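Local coordinates for protein uricase (Bacillus fastidiosus, PDB 4R8X) that probably oxidises urate to 5-hydroxyisourate with molecular oxygen, the first step of urate degradation toward allantoin, as a uricase (urate oxidase), at residues M72-S82 and F91-K102. Residues are numbered along the deposited sequence; the frame is centred on the assembly and turned at random.
Sequences MKNFIQRHAAS and FLQYVCEAFLAK
F75 and F99 stack face to face, with ring centroids 3.9 Å apart and planes at 16°. F75 CD1 lies over the centre of the F99 ring. The far edge of F75 meets backbone of the other helix, with F75 CZ 3.5 Å from A98 C, a knob among V95, A98, F99 and K102. H79 CE1 lies 3.3 Å above the opposite face of F75, toward the rim. Replacing F75 by alanine would probably leave F99 without its stacking partner and open a gap between the helices. H79 ND1 donates to F75 O (2.8 Å), which fixes the imidazole's turn. H79 also points an edge at the face of Y94, in an offset edge-to-face pair. Y94 reaches S82 because its CG is trans to N (chi1 171°), and Y94 OH and S82 OG share a 2.7 Å hydrogen bond. F91 CE1 touches A80 CA at 3.5 Å. Y187 of a second subunit packs against F75 and H79, and K102 forms a salt bridge with E186 of that subunit. The helices cross at 126°, axes 10.3 Å apart. They are the helical pair of a T-fold unit, as in other uricases, packed on its antiparallel sheet: I76 and F99 rest on V47 of strand 40-50, and L92 and C96 face strands 108-125 and 143-153.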
loop_
_atom_site.group_PDB
_atom_site.type_symbol
_atom_site.label_atom_id
_atom_site.label_comp_id
_atom_site.label_asym_id
_atom_site.label_seq_id
_atom_site.Cartn_x
_atom_site.Cartn_y
_atom_site.Cartn_z
ATOM N N MET D 72 14.754 -18.400 -15.588
ATOM C CA MET D 72 14.364 -17.217 -16.357
ATOM C C MET D 72 14.910 -15.949 -15.731
ATOM O O MET D 72 15.360 -15.036 -16.433
ATOM C CB MET D 72 12.856 -17.084 -16.464
ATOM C CG MET D 72 12.160 -18.241 -17.109
ATOM S SD MET D 72 10.394 -17.900 -17.158
ATOM C CE MET D 72 9.792 -19.571 -17.241
ATOM N N LYS D 73 14.835 -15.890 -14.404
ATOM C CA LYS D 73 15.362 -14.768 -13.660
ATOM C C LYS D 73 16.864 -14.619 -13.910
ATOM O O LYS D 73 17.341 -13.527 -14.204
ATOM C CB LYS D 73 15.057 -14.948 -12.172
ATOM C CG LYS D 73 15.806 -13.994 -11.253
ATOM C CD LYS D 73 15.759 -14.461 -9.810
ATOM C CE LYS D 73 16.499 -15.782 -9.620
ATOM N NZ LYS D 73 17.979 -15.674 -9.637
ATOM N N ASN D 74 17.601 -15.727 -13.829
ATOM C CA ASN D 74 19.037 -15.710 -14.096
ATOM C C ASN D 74 19.337 -15.256 -15.520
ATOM O O ASN D 74 20.260 -14.490 -15.760
ATOM C CB ASN D 74 19.662 -17.095 -13.872
ATOM C CG ASN D 74 19.622 -17.538 -12.422
ATOM O OD1 ASN D 74 19.561 -16.714 -11.513
ATOM N ND2 ASN D 74 19.683 -18.855 -12.199
ATOM N N PHE D 75 18.544 -15.744 -16.465
ATOM C CA PHE D 75 18.687 -15.373 -17.870
ATOM C C PHE D 75 18.603 -13.856 -18.048
ATOM O O PHE D 75 19.449 -13.245 -18.715
ATOM C CB PHE D 75 17.583 -16.062 -18.668
ATOM C CG PHE D 75 17.788 -16.057 -20.167
ATOM C CD1 PHE D 75 17.371 -14.979 -20.941
ATOM C CD2 PHE D 75 18.343 -17.157 -20.806
ATOM C CE1 PHE D 75 17.527 -14.986 -22.324
ATOM C CE2 PHE D 75 18.501 -17.168 -22.186
ATOM C CZ PHE D 75 18.095 -16.089 -22.943
ATOM N N ILE D 76 17.585 -13.239 -17.447
ATOM C CA ILE D 76 17.376 -11.817 -17.620
ATOM C C ILE D 76 18.519 -11.050 -16.985
ATOM O O ILE D 76 19.101 -10.148 -17.589
ATOM C CB ILE D 76 16.030 -11.375 -17.006
ATOM C CG1 ILE D 76 14.860 -12.005 -17.775
ATOM C CG2 ILE D 76 15.913 -9.840 -16.974
ATOM C CD1 ILE D 76 13.542 -11.930 -17.023
ATOM N N GLN D 77 18.854 -11.433 -15.763
ATOM C CA GLN D 77 19.892 -10.731 -15.038
ATOM C C GLN D 77 21.255 -10.812 -15.743
ATOM O O GLN D 77 22.003 -9.834 -15.781
ATOM C CB GLN D 77 19.932 -11.214 -13.583
ATOM C CG GLN D 77 18.692 -10.735 -12.796
ATOM C CD GLN D 77 18.535 -11.399 -11.447
ATOM O OE1 GLN D 77 19.200 -12.387 -11.150
ATOM N NE2 GLN D 77 17.643 -10.854 -10.618
ATOM N N ARG D 78 21.563 -11.951 -16.352
ATOM C CA ARG D 78 22.824 -12.059 -17.064
ATOM C C ARG D 78 22.825 -11.262 -18.363
ATOM O O ARG D 78 23.847 -10.693 -18.755
ATOM C CB ARG D 78 23.178 -13.520 -17.304
ATOM C CG ARG D 78 23.630 -14.179 -16.026
ATOM C CD ARG D 78 23.845 -15.655 -16.181
ATOM N NE ARG D 78 23.532 -16.344 -14.938
ATOM C CZ ARG D 78 23.577 -17.661 -14.799
ATOM N NH1 ARG D 78 23.940 -18.409 -15.829
ATOM N NH2 ARG D 78 23.271 -18.221 -13.637
ATOM N N HIS D 79 21.682 -11.207 -19.034
ATOM C CA HIS D 79 21.601 -10.397 -20.234
ATOM C C HIS D 79 21.644 -8.895 -19.947
ATOM O O HIS D 79 22.034 -8.117 -20.812
ATOM C CB HIS D 79 20.399 -10.794 -21.093
ATOM C CG HIS D 79 20.626 -12.059 -21.857
ATOM N ND1 HIS D 79 20.539 -13.304 -21.270
ATOM C CD2 HIS D 79 21.009 -12.271 -23.140
ATOM C CE1 HIS D 79 20.832 -14.230 -22.170
ATOM N NE2 HIS D 79 21.122 -13.629 -23.310
ATOM N N ALA D 80 21.291 -8.488 -18.728
ATOM C CA ALA D 80 21.462 -7.094 -18.350
ATOM C C ALA D 80 22.937 -6.701 -18.330
ATOM O O ALA D 80 23.284 -5.548 -18.582
ATOM C CB ALA D 80 20.821 -6.823 -17.000
ATOM N N ALA D 81 23.807 -7.669 -18.059
ATOM C CA ALA D 81 25.238 -7.392 -18.034
ATOM C C ALA D 81 25.809 -7.287 -19.444
ATOM O O ALA D 81 26.715 -6.499 -19.682
ATOM C CB ALA D 81 25.986 -8.441 -17.222
ATOM N N SER D 82 25.261 -8.062 -20.376
ATOM C CA SER D 82 25.791 -8.121 -21.741
ATOM C C SER D 82 25.153 -7.121 -22.712
ATOM O O SER D 82 25.706 -6.850 -23.782
ATOM C CB SER D 82 25.685 -9.547 -22.299
ATOM O OG SER D 82 24.349 -10.019 -22.291
ATOM N N PHE D 91 16.486 -3.214 -24.548
ATOM C CA PHE D 91 16.814 -4.322 -23.672
ATOM C C PHE D 91 15.761 -5.432 -23.710
ATOM O O PHE D 91 16.104 -6.603 -23.799
ATOM C CB PHE D 91 17.002 -3.840 -22.238
ATOM C CG PHE D 91 17.305 -4.948 -21.272
ATOM C CD1 PHE D 91 18.448 -5.721 -21.427
ATOM C CD2 PHE D 91 16.437 -5.235 -20.225
ATOM C CE1 PHE D 91 18.729 -6.756 -20.550
ATOM C CE2 PHE D 91 16.711 -6.258 -19.339
ATOM C CZ PHE D 91 17.862 -7.025 -19.494
ATOM N N LEU D 92 14.480 -5.065 -23.661
ATOM C CA LEU D 92 13.422 -6.063 -23.657
ATOM C C LEU D 92 13.408 -6.884 -24.950
ATOM O O LEU D 92 13.248 -8.105 -24.910
ATOM C CB LEU D 92 12.054 -5.411 -23.408
ATOM C CG LEU D 92 11.876 -4.694 -22.066
ATOM C CD1 LEU D 92 10.406 -4.365 -21.887
ATOM C CD2 LEU D 92 12.413 -5.510 -20.877
ATOM N N GLN D 93 13.581 -6.224 -26.088
ATOM C CA GLN D 93 13.601 -6.983 -27.336
ATOM C C GLN D 93 14.809 -7.917 -27.404
ATOM O O GLN D 93 14.686 -9.055 -27.845
ATOM C CB GLN D 93 13.573 -6.076 -28.562
ATOM C CG GLN D 93 13.460 -6.875 -29.843
ATOM C CD GLN D 93 13.198 -6.013 -31.046
ATOM O OE1 GLN D 93 12.774 -4.866 -30.925
ATOM N NE2 GLN D 93 13.450 -6.560 -32.223
ATOM N N TYR D 94 15.960 -7.421 -26.953
ATOM C CA TYR D 94 17.188 -8.201 -26.857
ATOM C C TYR D 94 16.961 -9.486 -26.062
ATOM O O TYR D 94 17.343 -10.579 -26.490
ATOM C CB TYR D 94 18.273 -7.323 -26.222
ATOM C CG TYR D 94 19.582 -7.984 -25.834
ATOM C CD1 TYR D 94 20.453 -8.493 -26.794
ATOM C CD2 TYR D 94 19.989 -8.015 -24.501
ATOM C CE1 TYR D 94 21.665 -9.054 -26.423
ATOM C CE2 TYR D 94 21.189 -8.574 -24.129
ATOM C CZ TYR D 94 22.025 -9.092 -25.087
ATOM O OH TYR D 94 23.227 -9.641 -24.708
ATOM N N VAL D 95 16.324 -9.362 -24.903
ATOM C CA VAL D 95 16.044 -10.517 -24.047
ATOM C C VAL D 95 15.043 -11.498 -24.658
ATOM O O VAL D 95 15.264 -12.707 -24.614
ATOM C CB VAL D 95 15.588 -10.070 -22.641
ATOM C CG1 VAL D 95 15.097 -11.260 -21.810
ATOM C CG2 VAL D 95 16.724 -9.349 -21.917
ATOM N N CYS D 96 13.951 -10.977 -25.220
ATOM C CA CYS D 96 12.966 -11.809 -25.912
ATOM C C CYS D 96 13.623 -12.656 -26.990
ATOM O O CYS D 96 13.394 -13.864 -27.075
ATOM C CB CYS D 96 11.907 -10.932 -26.582
ATOM S SG CYS D 96 10.712 -10.138 -25.486
ATOM N N GLU D 97 14.416 -12.001 -27.827
ATOM C CA GLU D 97 15.052 -12.705 -28.938
ATOM C C GLU D 97 16.034 -13.738 -28.416
ATOM O O GLU D 97 16.136 -14.841 -28.960
ATOM C CB GLU D 97 15.718 -11.701 -29.872
ATOM C CG GLU D 97 14.673 -10.934 -30.664
ATOM C CD GLU D 97 15.200 -9.733 -31.423
ATOM O OE1 GLU D 97 16.317 -9.250 -31.134
ATOM O OE2 GLU D 97 14.471 -9.266 -32.322
ATOM N N ALA D 98 16.738 -13.395 -27.342
ATOM C CA ALA D 98 17.705 -14.312 -26.747
ATOM C C ALA D 98 17.021 -15.569 -26.202
ATOM O O ALA D 98 17.515 -16.684 -26.404
ATOM C CB ALA D 98 18.489 -13.606 -25.649
ATOM N N PHE D 99 15.893 -15.396 -25.510
ATOM C CA PHE D 99 15.130 -16.548 -25.033
ATOM C C PHE D 99 14.744 -17.456 -26.208
ATOM O O PHE D 99 14.894 -18.679 -26.135
ATOM C CB PHE D 99 13.853 -16.102 -24.302
ATOM C CG PHE D 99 14.008 -15.889 -22.815
ATOM C CD1 PHE D 99 14.317 -16.938 -21.972
ATOM C CD2 PHE D 99 13.764 -14.643 -22.261
ATOM C CE1 PHE D 99 14.419 -16.745 -20.601
ATOM C CE2 PHE D 99 13.856 -14.435 -20.893
ATOM C CZ PHE D 99 14.195 -15.488 -20.061
ATOM N N LEU D 100 14.246 -16.858 -27.291
ATOM C CA LEU D 100 13.816 -17.640 -28.451
ATOM C C LEU D 100 14.980 -18.364 -29.113
ATOM O O LEU D 100 14.808 -19.475 -29.624
ATOM C CB LEU D 100 13.077 -16.758 -29.451
ATOM C CG LEU D 100 11.686 -16.313 -28.993
ATOM C CD1 LEU D 100 11.116 -15.275 -29.935
ATOM C CD2 LEU D 100 10.748 -17.513 -28.864
ATOM N N ALA D 101 16.160 -17.753 -29.095
ATOM C CA ALA D 101 17.331 -18.384 -29.696
ATOM C C ALA D 101 17.767 -19.572 -28.860
ATOM O O ALA D 101 18.228 -20.585 -29.393
ATOM C CB ALA D 101 18.467 -17.385 -29.830
ATOM N N LYS D 102 17.627 -19.445 -27.542
ATOM C CA LYS D 102 18.078 -20.488 -26.627
ATOM C C LYS D 102 17.117 -21.680 -26.580
ATOM O O LYS D 102 17.549 -22.821 -26.492
ATOM C CB LYS D 102 18.274 -19.908 -25.223
ATOM C CG LYS D 102 18.765 -20.901 -24.198
ATOM C CD LYS D 102 20.072 -21.523 -24.619
ATOM C CE LYS D 102 20.646 -22.352 -23.487
ATOM N NZ LYS D 102 21.969 -22.894 -23.876
#